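Hypothetical protein MM_2497 (PDB 2I5E) probably catalyses the condensation of (2S)-2-phospholactate with GTP, a guanylyl transfer in the biosynthesis of coenzyme F420. Local coordinates at residues Arg28-Glu33 and Lys190-Ser195. Residues are numbered along the deposited sequence; the frame is centred on the assembly and turned at random.
Sequences REEFVE and KDYIES
Phe31 and Ile193 form the buried apolar part of this helix-helix contact. The CD1 methyl of Ile193 sits over one face of the Phe31 ring, offset toward its rim, 4.1 Å from the centroid, a CH-pi contact. CG1 of the same isoleucine packs against Phe31 CE1 at 3.6 Å. With CG anti to the backbone N (chi1 -173°), the phenylalanine ring reaches toward helix 188-194; Leu178 and Leu181 of helix 175-184 also touch the Phe31 side chain. Tyr192 meets its neighbours at a slant: its CD2 lies 4.0 Å from Phe31 CD1, neither ring stacking on the other, while the backbone N of Phe31 lies over one tyrosine face. Cutting Phe31 back to an alanine is likely to leave Ile193 CD1 without the ring face it lies over and Tyr192 CD2 without its apolar neighbour.

At the more open side, Tyr192 OH rests on Glu30 CB at 3.6 Å, a van der Waals touch, and the bent glutamate chain turns its carboxylate plane 62° from the phenol ring. Within segment 190-195, Ser195 OG donates to Tyr192 O at a short 2.5 Å, tying the serine back to the tyrosine carbonyl.

The axes of 28-33 and 190-194 run roughly antiparallel, at 149°, and approach to 10.2 Å, joining helix 25-45 to the C-terminal helices 175-184 and 188-194 by apolar helix packing within the GT-A-like nucleotidyltransferase fold.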
loop_
_atom_site.group_PDB
_atom_site.type_symbol
_atom_site.label_atom_id
_atom_site.label_comp_id
_atom_site.label_asym_id
_atom_site.label_seq_id
_atom_site.Cartn_x
_atom_site.Cartn_y
_atom_site.Cartn_z
ATOM N N ARG A 28 0.749 18.629 -14.749
ATOM C CA ARG A 28 0.161 17.330 -14.905
ATOM C C ARG A 28 0.684 16.601 -16.116
ATOM O O ARG A 28 1.087 15.484 -16.021
ATOM C CB ARG A 28 -1.350 17.474 -14.945
ATOM C CG ARG A 28 -1.873 17.750 -13.550
ATOM C CD ARG A 28 -3.239 18.543 -13.609
ATOM N NE ARG A 28 -4.125 17.920 -14.612
ATOM C CZ ARG A 28 -5.256 18.439 -15.118
ATOM N NH1 ARG A 28 -5.684 19.658 -14.743
ATOM N NH2 ARG A 28 -5.949 17.722 -16.026
ATOM N N GLU A 29 0.681 17.234 -17.289
ATOM C CA GLU A 29 1.029 16.534 -18.493
ATOM C C GLU A 29 2.507 16.208 -18.427
ATOM O O GLU A 29 2.925 15.126 -18.812
ATOM C CB GLU A 29 0.742 17.411 -19.728
ATOM C CG GLU A 29 -0.698 17.751 -19.901
ATOM C CD GLU A 29 -1.015 18.102 -21.323
ATOM O OE1 GLU A 29 -2.203 18.094 -21.598
ATOM O OE2 GLU A 29 -0.093 18.344 -22.156
ATOM N N GLU A 30 3.329 17.130 -17.954
ATOM C CA GLU A 30 4.787 16.790 -17.829
ATOM C C GLU A 30 5.103 15.636 -16.846
ATOM O O GLU A 30 5.871 14.757 -17.154
ATOM C CB GLU A 30 5.597 18.024 -17.451
ATOM C CG GLU A 30 6.527 18.406 -18.579
ATOM C CD GLU A 30 7.937 17.878 -18.436
ATOM O OE1 GLU A 30 8.187 16.650 -18.685
ATOM O OE2 GLU A 30 8.803 18.770 -18.113
ATOM N N PHE A 31 4.507 15.694 -15.660
ATOM C CA PHE A 31 4.627 14.684 -14.653
ATOM C C PHE A 31 4.309 13.310 -15.271
ATOM O O PHE A 31 5.128 12.451 -15.349
ATOM C CB PHE A 31 3.637 15.024 -13.522
ATOM C CG PHE A 31 3.770 14.150 -12.330
ATOM C CD1 PHE A 31 5.039 13.808 -11.850
ATOM C CD2 PHE A 31 2.643 13.658 -11.683
ATOM C CE1 PHE A 31 5.189 13.003 -10.799
ATOM C CE2 PHE A 31 2.779 12.840 -10.572
ATOM C CZ PHE A 31 4.046 12.533 -10.118
ATOM N N VAL A 32 3.085 13.131 -15.747
ATOM C CA VAL A 32 2.612 11.903 -16.378
ATOM C C VAL A 32 3.616 11.327 -17.421
ATOM O O VAL A 32 3.961 10.148 -17.442
ATOM C CB VAL A 32 1.241 12.354 -16.934
ATOM C CG1 VAL A 32 1.063 12.218 -18.437
ATOM C CG2 VAL A 32 0.066 11.969 -16.004
ATOM N N GLU A 33 4.136 12.182 -18.268
ATOM C CA GLU A 33 5.161 11.779 -19.255
ATOM C C GLU A 33 6.379 11.227 -18.549
ATOM O O GLU A 33 6.917 10.185 -18.919
ATOM C CB GLU A 33 5.599 12.976 -20.095
ATOM C CG GLU A 33 6.696 12.566 -21.119
ATOM C CD GLU A 33 6.926 13.672 -22.185
ATOM O OE1 GLU A 33 5.937 14.131 -22.785
ATOM O OE2 GLU A 33 8.112 14.060 -22.411
ATOM N N LYS A 190 9.947 11.753 -9.276
ATOM C CA LYS A 190 10.169 12.216 -7.912
ATOM C C LYS A 190 10.935 13.548 -7.911
ATOM O O LYS A 190 10.530 14.529 -7.253
ATOM C CB LYS A 190 10.882 11.126 -7.103
ATOM C CG LYS A 190 11.056 11.484 -5.568
ATOM C CD LYS A 190 12.518 11.899 -5.271
ATOM C CE LYS A 190 12.734 12.216 -3.768
ATOM N NZ LYS A 190 12.389 11.040 -2.790
ATOM N N ASP A 191 11.985 13.644 -8.719
ATOM C CA ASP A 191 12.792 14.953 -8.717
ATOM C C ASP A 191 11.946 16.072 -9.175
ATOM O O ASP A 191 12.142 17.173 -8.734
ATOM C CB ASP A 191 14.045 14.863 -9.619
ATOM C CG ASP A 191 14.905 13.714 -9.246
ATOM O OD1 ASP A 191 14.834 13.359 -8.057
ATOM O OD2 ASP A 191 15.595 13.132 -10.092
ATOM N N TYR A 192 10.998 15.786 -10.074
ATOM C CA TYR A 192 10.145 16.830 -10.628
ATOM C C TYR A 192 9.295 17.433 -9.527
ATOM O O TYR A 192 9.232 18.639 -9.345
ATOM C CB TYR A 192 9.266 16.231 -11.796
ATOM C CG TYR A 192 8.292 17.222 -12.488
ATOM C CD1 TYR A 192 8.739 18.066 -13.525
ATOM C CD2 TYR A 192 6.965 17.330 -12.089
ATOM C CE1 TYR A 192 7.908 19.023 -14.158
ATOM C CE2 TYR A 192 6.091 18.271 -12.707
ATOM C CZ TYR A 192 6.581 19.107 -13.762
ATOM O OH TYR A 192 5.724 20.007 -14.424
ATOM N N ILE A 193 8.633 16.565 -8.781
ATOM C CA ILE A 193 7.829 16.940 -7.607
ATOM C C ILE A 193 8.724 17.558 -6.554
ATOM O O ILE A 193 8.390 18.559 -6.009
ATOM C CB ILE A 193 7.093 15.663 -7.012
ATOM C CG1 ILE A 193 6.135 15.112 -8.044
ATOM C CG2 ILE A 193 6.343 16.042 -5.681
ATOM C CD1 ILE A 193 5.033 16.105 -8.411
ATOM N N GLU A 194 9.861 16.921 -6.252
ATOM C CA GLU A 194 10.779 17.462 -5.188
ATOM C C GLU A 194 11.236 18.900 -5.481
ATOM O O GLU A 194 11.456 19.647 -4.575
ATOM C CB GLU A 194 11.992 16.561 -5.007
ATOM C CG GLU A 194 12.426 16.656 -3.557
ATOM C CD GLU A 194 13.757 16.124 -3.303
ATOM O OE1 GLU A 194 14.166 15.247 -4.108
ATOM O OE2 GLU A 194 14.406 16.589 -2.312
ATOM N N SER A 195 11.267 19.273 -6.775
ATOM C CA SER A 195 11.604 20.609 -7.241
ATOM C C SER A 195 10.502 21.610 -7.011
ATOM O O SER A 195 10.725 22.796 -7.146
ATOM C CB SER A 195 12.043 20.539 -8.748
ATOM O OG SER A 195 10.929 20.468 -9.638
#